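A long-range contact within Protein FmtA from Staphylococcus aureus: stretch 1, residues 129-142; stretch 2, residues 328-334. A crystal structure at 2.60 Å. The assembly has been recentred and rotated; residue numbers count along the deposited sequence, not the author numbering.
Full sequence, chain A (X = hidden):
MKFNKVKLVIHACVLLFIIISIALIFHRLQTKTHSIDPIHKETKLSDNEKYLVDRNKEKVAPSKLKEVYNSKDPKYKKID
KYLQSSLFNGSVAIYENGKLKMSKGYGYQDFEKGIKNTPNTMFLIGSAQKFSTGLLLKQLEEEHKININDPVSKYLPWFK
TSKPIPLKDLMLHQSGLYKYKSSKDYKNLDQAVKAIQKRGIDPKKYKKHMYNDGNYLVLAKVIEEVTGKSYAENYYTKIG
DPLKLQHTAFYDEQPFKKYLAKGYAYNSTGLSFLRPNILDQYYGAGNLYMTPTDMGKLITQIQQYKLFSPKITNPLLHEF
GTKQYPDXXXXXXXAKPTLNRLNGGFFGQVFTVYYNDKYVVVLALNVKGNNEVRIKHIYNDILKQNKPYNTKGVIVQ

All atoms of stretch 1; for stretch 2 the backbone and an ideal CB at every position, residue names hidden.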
ATOM      1  N   GLN A 129     -11.452 -10.596  -9.436  1.00 43.16           N
ATOM      2  CA  GLN A 129     -12.798 -11.163  -9.628  1.00 43.59           C
ATOM      3  C   GLN A 129     -13.536 -10.516 -10.798  1.00 43.41           C
ATOM      4  O   GLN A 129     -14.430 -11.125 -11.374  1.00 43.93           O
ATOM      5  CB  GLN A 129     -13.666 -11.060  -8.367  1.00 44.88           C
ATOM      6  CG  GLN A 129     -14.910 -11.944  -8.443  1.00 45.45           C
ATOM      7  CD  GLN A 129     -15.835 -11.796  -7.258  1.00 46.99           C
ATOM      8  OE1 GLN A 129     -15.822 -10.778  -6.569  1.00 47.71           O
ATOM      9  NE2 GLN A 129     -16.662 -12.811  -7.022  1.00 47.94           N
ATOM     10  N   LYS A 130     -13.167  -9.292 -11.151  1.00 43.12           N
ATOM     11  CA  LYS A 130     -13.731  -8.647 -12.340  1.00 43.35           C
ATOM     12  C   LYS A 130     -13.606  -9.516 -13.609  1.00 42.46           C
ATOM     13  O   LYS A 130     -14.439  -9.418 -14.509  1.00 42.89           O
ATOM     14  CB  LYS A 130     -13.074  -7.289 -12.575  1.00 43.65           C
ATOM     15  CG  LYS A 130     -13.407  -6.254 -11.513  1.00 44.98           C
ATOM     16  CD  LYS A 130     -12.877  -4.888 -11.894  1.00 45.67           C
ATOM     17  CE  LYS A 130     -13.262  -3.842 -10.865  1.00 47.47           C
ATOM     18  NZ  LYS A 130     -12.707  -4.134  -9.518  1.00 47.81           N
ATOM     19  N   PHE A 131     -12.569 -10.352 -13.669  1.00 41.37           N
ATOM     20  CA  PHE A 131     -12.386 -11.307 -14.764  1.00 40.85           C
ATOM     21  C   PHE A 131     -13.509 -12.342 -14.789  1.00 41.65           C
ATOM     22  O   PHE A 131     -14.040 -12.662 -15.844  1.00 42.31           O
ATOM     23  CB  PHE A 131     -11.010 -11.988 -14.641  1.00 39.90           C
ATOM     24  CG  PHE A 131     -10.730 -13.025 -15.702  1.00 39.46           C
ATOM     25  CD1 PHE A 131     -10.946 -12.756 -17.049  1.00 39.39           C
ATOM     26  CD2 PHE A 131     -10.218 -14.272 -15.350  1.00 39.43           C
ATOM     27  CE1 PHE A 131     -10.678 -13.711 -18.017  1.00 39.46           C
ATOM     28  CE2 PHE A 131      -9.949 -15.233 -16.310  1.00 39.38           C
ATOM     29  CZ  PHE A 131     -10.183 -14.951 -17.647  1.00 39.57           C
ATOM     30  N   SER A 132     -13.864 -12.858 -13.619  1.00 42.54           N
ATOM     31  CA  SER A 132     -15.010 -13.761 -13.469  1.00 43.50           C
ATOM     32  C   SER A 132     -16.294 -13.107 -14.009  1.00 44.51           C
ATOM     33  O   SER A 132     -17.026 -13.715 -14.803  1.00 44.79           O
ATOM     34  CB  SER A 132     -15.171 -14.170 -11.995  1.00 44.11           C
ATOM     35  OG  SER A 132     -16.477 -14.646 -11.708  1.00 45.59           O
ATOM     36  N   THR A 133     -16.538 -11.866 -13.584  1.00 44.91           N
ATOM     37  CA  THR A 133     -17.699 -11.091 -14.021  1.00 45.81           C
ATOM     38  C   THR A 133     -17.660 -10.814 -15.539  1.00 45.47           C
ATOM     39  O   THR A 133     -18.693 -10.870 -16.214  1.00 46.38           O
ATOM     40  CB  THR A 133     -17.791  -9.754 -13.244  1.00 46.46           C
ATOM     41  OG1 THR A 133     -17.895 -10.015 -11.840  1.00 46.77           O
ATOM     42  CG2 THR A 133     -19.003  -8.925 -13.695  1.00 47.62           C
ATOM     43  N   GLY A 134     -16.475 -10.520 -16.068  1.00 43.89           N
ATOM     44  CA  GLY A 134     -16.307 -10.316 -17.501  1.00 43.31           C
ATOM     45  C   GLY A 134     -16.616 -11.568 -18.305  1.00 43.04           C
ATOM     46  O   GLY A 134     -17.233 -11.491 -19.365  1.00 43.35           O
ATOM     47  N   LEU A 135     -16.192 -12.725 -17.803  1.00 42.48           N
ATOM     48  CA  LEU A 135     -16.470 -13.998 -18.468  1.00 42.86           C
ATOM     49  C   LEU A 135     -17.966 -14.274 -18.529  1.00 44.14           C
ATOM     50  O   LEU A 135     -18.472 -14.739 -19.551  1.00 44.82           O
ATOM     51  CB  LEU A 135     -15.755 -15.150 -17.762  1.00 42.69           C
ATOM     52  CG  LEU A 135     -14.245 -15.219 -18.009  1.00 42.12           C
ATOM     53  CD1 LEU A 135     -13.562 -16.087 -16.963  1.00 42.12           C
ATOM     54  CD2 LEU A 135     -13.944 -15.735 -19.411  1.00 42.43           C
ATOM     55  N   LEU A 136     -18.665 -13.977 -17.431  1.00 44.68           N
ATOM     56  CA  LEU A 136     -20.113 -14.122 -17.364  1.00 45.87           C
ATOM     57  C   LEU A 136     -20.800 -13.189 -18.352  1.00 46.33           C
ATOM     58  O   LEU A 136     -21.774 -13.575 -18.990  1.00 47.10           O
ATOM     59  CB  LEU A 136     -20.609 -13.846 -15.938  1.00 46.65           C
ATOM     60  CG  LEU A 136     -20.247 -14.883 -14.866  1.00 46.72           C
ATOM     61  CD1 LEU A 136     -20.610 -14.363 -13.484  1.00 47.34           C
ATOM     62  CD2 LEU A 136     -20.928 -16.221 -15.135  1.00 47.68           C
ATOM     63  N   LEU A 137     -20.289 -11.967 -18.466  1.00 46.10           N
ATOM     64  CA  LEU A 137     -20.770 -10.993 -19.459  1.00 46.81           C
ATOM     65  C   LEU A 137     -20.638 -11.532 -20.873  1.00 46.75           C
ATOM     66  O   LEU A 137     -21.603 -11.546 -21.629  1.00 47.72           O
ATOM     67  CB  LEU A 137     -19.996  -9.675 -19.367  1.00 46.64           C
ATOM     68  CG  LEU A 137     -20.579  -8.562 -18.491  1.00 47.83           C
ATOM     69  CD1 LEU A 137     -19.662  -7.351 -18.559  1.00 47.89           C
ATOM     70  CD2 LEU A 137     -21.991  -8.181 -18.899  1.00 49.39           C
ATOM     71  N   LYS A 138     -19.435 -11.967 -21.226  1.00 45.66           N
ATOM     72  CA  LYS A 138     -19.181 -12.501 -22.557  1.00 45.90           C
ATOM     73  C   LYS A 138     -20.090 -13.694 -22.840  1.00 46.35           C
ATOM     74  O   LYS A 138     -20.657 -13.806 -23.931  1.00 47.13           O
ATOM     75  CB  LYS A 138     -17.707 -12.889 -22.726  1.00 45.06           C
ATOM     76  CG  LYS A 138     -17.360 -13.454 -24.103  1.00 45.87           C
ATOM     77  CD  LYS A 138     -17.556 -12.452 -25.244  1.00 46.61           C
ATOM     78  CE  LYS A 138     -16.396 -11.466 -25.319  1.00 46.28           C
ATOM     79  NZ  LYS A 138     -16.770 -10.215 -26.027  1.00 47.37           N
ATOM     80  N   GLN A 139     -20.231 -14.575 -21.852  1.00 45.90           N
ATOM     81  CA  GLN A 139     -21.150 -15.701 -21.971  1.00 46.94           C
ATOM     82  C   GLN A 139     -22.572 -15.234 -22.298  1.00 48.04           C
ATOM     83  O   GLN A 139     -23.212 -15.770 -23.201  1.00 49.20           O
ATOM     84  CB  GLN A 139     -21.158 -16.522 -20.689  1.00 46.95           C
ATOM     85  CG  GLN A 139     -19.972 -17.462 -20.548  1.00 46.35           C
ATOM     86  CD  GLN A 139     -19.921 -18.121 -19.180  1.00 46.41           C
ATOM     87  OE1 GLN A 139     -20.601 -17.689 -18.248  1.00 46.42           O
ATOM     88  NE2 GLN A 139     -19.110 -19.170 -19.055  1.00 46.53           N
ATOM     89  N   LEU A 140     -23.045 -14.230 -21.571  1.00 47.74           N
ATOM     90  CA  LEU A 140     -24.376 -13.674 -21.785  1.00 49.32           C
ATOM     91  C   LEU A 140     -24.550 -13.024 -23.156  1.00 49.85           C
ATOM     92  O   LEU A 140     -25.643 -13.044 -23.711  1.00 50.93           O
ATOM     93  CB  LEU A 140     -24.720 -12.659 -20.686  1.00 49.65           C
ATOM     94  CG  LEU A 140     -25.006 -13.280 -19.318  1.00 50.14           C
ATOM     95  CD1 LEU A 140     -25.229 -12.191 -18.290  1.00 50.52           C
ATOM     96  CD2 LEU A 140     -26.207 -14.211 -19.388  1.00 51.79           C
ATOM     97  N   GLU A 141     -23.476 -12.448 -23.690  1.00 48.97           N
ATOM     98  CA  GLU A 141     -23.489 -11.873 -25.038  1.00 49.40           C
ATOM     99  C   GLU A 141     -23.701 -12.955 -26.087  1.00 49.76           C
ATOM    100  O   GLU A 141     -24.515 -12.787 -26.995  1.00 50.90           O
ATOM    101  CB  GLU A 141     -22.183 -11.123 -25.323  1.00 48.63           C
ATOM    102  CG  GLU A 141     -22.004  -9.857 -24.509  1.00 48.54           C
ATOM    103  CD  GLU A 141     -20.603  -9.299 -24.608  1.00 47.84           C
ATOM    104  OE1 GLU A 141     -20.156  -9.040 -25.737  1.00 48.65           O
ATOM    105  OE2 GLU A 141     -19.954  -9.114 -23.561  1.00 47.00           O
ATOM    106  N   GLU A 142     -22.990 -14.071 -25.934  1.00 49.01           N
ATOM    107  CA  GLU A 142     -23.083 -15.202 -26.856  1.00 50.02           C
ATOM    108  C   GLU A 142     -24.382 -16.013 -26.682  1.00 51.69           C
ATOM    109  O   GLU A 142     -24.798 -16.734 -27.584  1.00 52.94           O
ATOM    110  CB  GLU A 142     -21.866 -16.113 -26.690  1.00 49.10           C
ATOM    111  CG  GLU A 142     -20.523 -15.448 -26.987  1.00 47.92           C
ATOM    112  CD  GLU A 142     -20.442 -14.847 -28.382  1.00 48.69           C
ATOM    113  OE1 GLU A 142     -20.802 -15.544 -29.359  1.00 49.52           O
ATOM    114  OE2 GLU A 142     -20.010 -13.675 -28.495  1.00 48.39           O
ATOM    115  N   UNK A 328      -5.900  -2.073 -23.479  1.00 49.59           N
ATOM    116  CA  UNK A 328      -5.306  -3.320 -23.007  1.00 48.09           C
ATOM    117  C   UNK A 328      -6.298  -4.021 -22.095  1.00 46.60           C
ATOM    118  O   UNK A 328      -6.429  -5.249 -22.125  1.00 45.56           O
ATOM    119  CB  UNK A 328      -3.984  -3.065 -22.280  1.00 48.09           C
ATOM    120  N   UNK A 329      -7.008  -3.225 -21.300  1.00 46.72           N
ATOM    121  CA  UNK A 329      -8.007  -3.743 -20.373  1.00 45.64           C
ATOM    122  C   UNK A 329      -9.279  -4.179 -21.098  1.00 45.27           C
ATOM    123  O   UNK A 329      -9.776  -3.470 -21.960  1.00 46.42           O
ATOM    124  CB  UNK A 329      -8.343  -2.687 -19.319  1.00 45.64           C
ATOM    125  N   UNK A 330      -9.778  -5.358 -20.749  1.00 43.84           N
ATOM    126  CA  UNK A 330     -11.103  -5.799 -21.173  1.00 43.88           C
ATOM    127  C   UNK A 330     -11.598  -6.911 -20.251  1.00 43.16           C
ATOM    128  O   UNK A 330     -10.809  -7.742 -19.778  1.00 42.33           O
ATOM    129  CB  UNK A 330     -11.077  -6.277 -22.626  1.00 43.88           C
ATOM    130  N   UNK A 331     -12.904  -6.917 -19.994  1.00 43.54           N
ATOM    131  CA  UNK A 331     -13.556  -8.003 -19.255  1.00 43.18           C
ATOM    132  C   UNK A 331     -12.794  -8.420 -17.995  1.00 42.58           C
ATOM    133  O   UNK A 331     -12.637  -9.606 -17.715  1.00 42.11           O
ATOM    134  CB  UNK A 331     -13.723  -9.218 -20.170  1.00 43.18           C
ATOM    135  N   UNK A 332     -12.314  -7.429 -17.251  1.00 43.22           N
ATOM    136  CA  UNK A 332     -11.657  -7.667 -15.968  1.00 43.25           C
ATOM    137  C   UNK A 332     -10.170  -7.976 -15.981  1.00 42.89           C
ATOM    138  O   UNK A 332      -9.619  -8.311 -14.941  1.00 43.36           O
ATOM    139  CB  UNK A 332     -12.368  -8.830 -15.273  1.00 43.25           C
ATOM    140  N   UNK A 333      -9.509  -7.868 -17.131  1.00 43.16           N
ATOM    141  CA  UNK A 333      -8.072  -8.187 -17.212  1.00 42.68           C
ATOM    142  C   UNK A 333      -7.367  -7.454 -18.349  1.00 42.81           C
ATOM    143  O   UNK A 333      -8.006  -6.830 -19.190  1.00 43.37           O
ATOM    144  CB  UNK A 333      -7.881  -9.695 -17.389  1.00 42.68           C
ATOM    145  N   UNK A 334      -6.046  -7.551 -18.363  1.00 42.53           N
ATOM    146  CA  UNK A 334      -5.211  -6.817 -19.309  1.00 43.04           C
ATOM    147  C   UNK A 334      -4.580  -7.723 -20.357  1.00 42.58           C
ATOM    148  O   UNK A 334      -3.981  -8.734 -20.023  1.00 41.53           O
ATOM    149  CB  UNK A 334      -4.114  -6.061 -18.558  1.00 43.04           C
TER

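Stretch 1 is a helix, and stretch 2 is a tight hairpin whose turn comes to rest on it. Position 328 lies far from the helix, with nothing of stretch 1 within 5.5 Å of its ideal CB, so stretch 1 places no demand on it and many residues would serve. It is Glu328, which makes no contact with stretch 1.

At position 329, in a strand, CA-to-CB points sideways to the helix and the ideal CB touches nothing there. A small side chain would not reach stretch 1, whereas a long one could turn toward the extended chain of Lys130. The residue is Tyr329, its chi1 in the t well; the ring spans the gap, and its OH comes 3.4 Å from Lys130 CD, packing against the aliphatic part of the lysine.

Position 330 is again out of reach of the helix, and its extended backbone angles (-160/144) admit most residues. Arg330 occupies it; its NE donates to Glu328 O (2.8 Å), and its backbone N and O are both hydrogen-bonded to the residue at 333 across the type I' turn.

Position 331 is more demanding. Its phi/psi of 46/43 is left-handed, a region favoured by glycine, asparagine and aspartate but open to others at some cost. CA-to-CB points sideways, with the ideal CB 3.9 Å from Gly134 CA. The absence of a side chain at Gly134 matters: a CB there would lie 2.3 Å from the backbone O of 331. Farther along the helix come Leu137, Lys138 and Glu141, an apolar surface followed by a charged pair, Lys138 NZ and Glu141 OE1 being a salt bridge at 3.6 Å. A short polar residue would suit the turn, but a long one with an apolar body and a polar tip could use the helix as well. Tyr331 does so. Its ring lies along the helix, CD1 3.2 Å from Gly134 O and CE1 4.0 Å from Leu137 CB. At its end, OH donates to Glu141 OE2 (2.6 Å) and accepts a weak hydrogen bond from Lys138 NZ (3.0 Å), so one hydroxyl engages both charged groups.

Position 332 leaves little choice. An ideal CB would sit 2.2 Å from both Lys130 C and Phe131 N, and the backbone angles (86/7) would also jam it against the preceding carbonyl O. Both arguments call for glycine, and Gly332 is found. Its CA can then approach Phe131 CA to 3.9 Å and make a CA-H...O contact with Lys130 O (3.6 Å).

At position 333 the chain is extended again and CA-to-CB points toward the helix, the ideal CB 4.3 Å from Phe131 CD1. An apolar residue, aliphatic or aromatic, would suit this neighbour. Phe333 fills the place, its CD1 3.4 Å from Phe131 CD1; the two rings meet obliquely, their planes at 76° and centroids 5.1 Å apart.

Position 334 is out of reach of stretch 1, which leaves its identity free; Tyr334 continues the strand.

Stretch 2, residues 328-334: EYRYGFY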
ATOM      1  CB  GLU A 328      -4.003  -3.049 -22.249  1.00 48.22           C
ATOM      2  CG  GLU A 328      -2.884  -2.508 -23.123  1.00 49.76           C
ATOM      3  CD  GLU A 328      -1.574  -2.324 -22.376  1.00 50.10           C
ATOM      4  OE1 GLU A 328      -1.591  -2.231 -21.127  1.00 49.37           O
ATOM      5  OE2 GLU A 328      -0.520  -2.266 -23.048  1.00 51.22           O
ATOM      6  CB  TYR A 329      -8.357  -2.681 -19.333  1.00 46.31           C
ATOM      7  CG  TYR A 329      -9.096  -3.222 -18.138  1.00 45.72           C
ATOM      8  CD1 TYR A 329      -8.415  -3.855 -17.122  1.00 44.90           C
ATOM      9  CD2 TYR A 329     -10.476  -3.103 -18.024  1.00 46.23           C
ATOM     10  CE1 TYR A 329      -9.065  -4.349 -16.018  1.00 44.57           C
ATOM     11  CE2 TYR A 329     -11.142  -3.603 -16.919  1.00 45.72           C
ATOM     12  CZ  TYR A 329     -10.426  -4.223 -15.921  1.00 44.97           C
ATOM     13  OH  TYR A 329     -11.053  -4.723 -14.807  1.00 45.31           O
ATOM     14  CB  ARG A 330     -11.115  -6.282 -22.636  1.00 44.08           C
ATOM     15  CG  ARG A 330     -10.660  -7.730 -22.859  1.00 43.12           C
ATOM     16  CD  ARG A 330      -9.180  -7.940 -22.537  1.00 42.36           C
ATOM     17  NE  ARG A 330      -8.362  -6.971 -23.253  1.00 42.93           N
ATOM     18  CZ  ARG A 330      -8.116  -7.013 -24.555  1.00 43.49           C
ATOM     19  NH1 ARG A 330      -8.595  -7.992 -25.315  1.00 43.44           N
ATOM     20  NH2 ARG A 330      -7.378  -6.064 -25.106  1.00 44.48           N
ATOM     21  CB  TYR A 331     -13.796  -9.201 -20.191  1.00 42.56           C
ATOM     22  CG  TYR A 331     -14.815  -8.896 -21.261  1.00 43.60           C
ATOM     23  CD1 TYR A 331     -16.183  -8.977 -20.988  1.00 44.20           C
ATOM     24  CD2 TYR A 331     -14.422  -8.499 -22.544  1.00 44.11           C
ATOM     25  CE1 TYR A 331     -17.128  -8.694 -21.961  1.00 45.02           C
ATOM     26  CE2 TYR A 331     -15.364  -8.210 -23.521  1.00 44.99           C
ATOM     27  CZ  TYR A 331     -16.713  -8.307 -23.223  1.00 45.41           C
ATOM     28  OH  TYR A 331     -17.653  -8.022 -24.184  1.00 46.50           O
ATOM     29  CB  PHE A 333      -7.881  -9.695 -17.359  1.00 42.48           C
ATOM     30  CG  PHE A 333      -8.166 -10.211 -18.740  1.00 43.04           C
ATOM     31  CD1 PHE A 333      -9.472 -10.512 -19.137  1.00 43.40           C
ATOM     32  CD2 PHE A 333      -7.134 -10.390 -19.647  1.00 43.39           C
ATOM     33  CE1 PHE A 333      -9.733 -10.979 -20.411  1.00 43.90           C
ATOM     34  CE2 PHE A 333      -7.390 -10.853 -20.929  1.00 43.94           C
ATOM     35  CZ  PHE A 333      -8.690 -11.148 -21.308  1.00 44.13           C
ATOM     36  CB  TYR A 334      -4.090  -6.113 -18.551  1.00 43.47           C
ATOM     37  CG  TYR A 334      -4.556  -5.023 -17.622  1.00 44.14           C
ATOM     38  CD1 TYR A 334      -4.696  -3.723 -18.077  1.00 45.37           C
ATOM     39  CD2 TYR A 334      -4.845  -5.288 -16.281  1.00 43.75           C
ATOM     40  CE1 TYR A 334      -5.119  -2.712 -17.234  1.00 46.21           C
ATOM     41  CE2 TYR A 334      -5.269  -4.279 -15.430  1.00 44.39           C
ATOM     42  CZ  TYR A 334      -5.401  -2.995 -15.912  1.00 45.71           C
ATOM     43  OH  TYR A 334      -5.818  -1.981 -15.084  1.00 47.31           O
TER
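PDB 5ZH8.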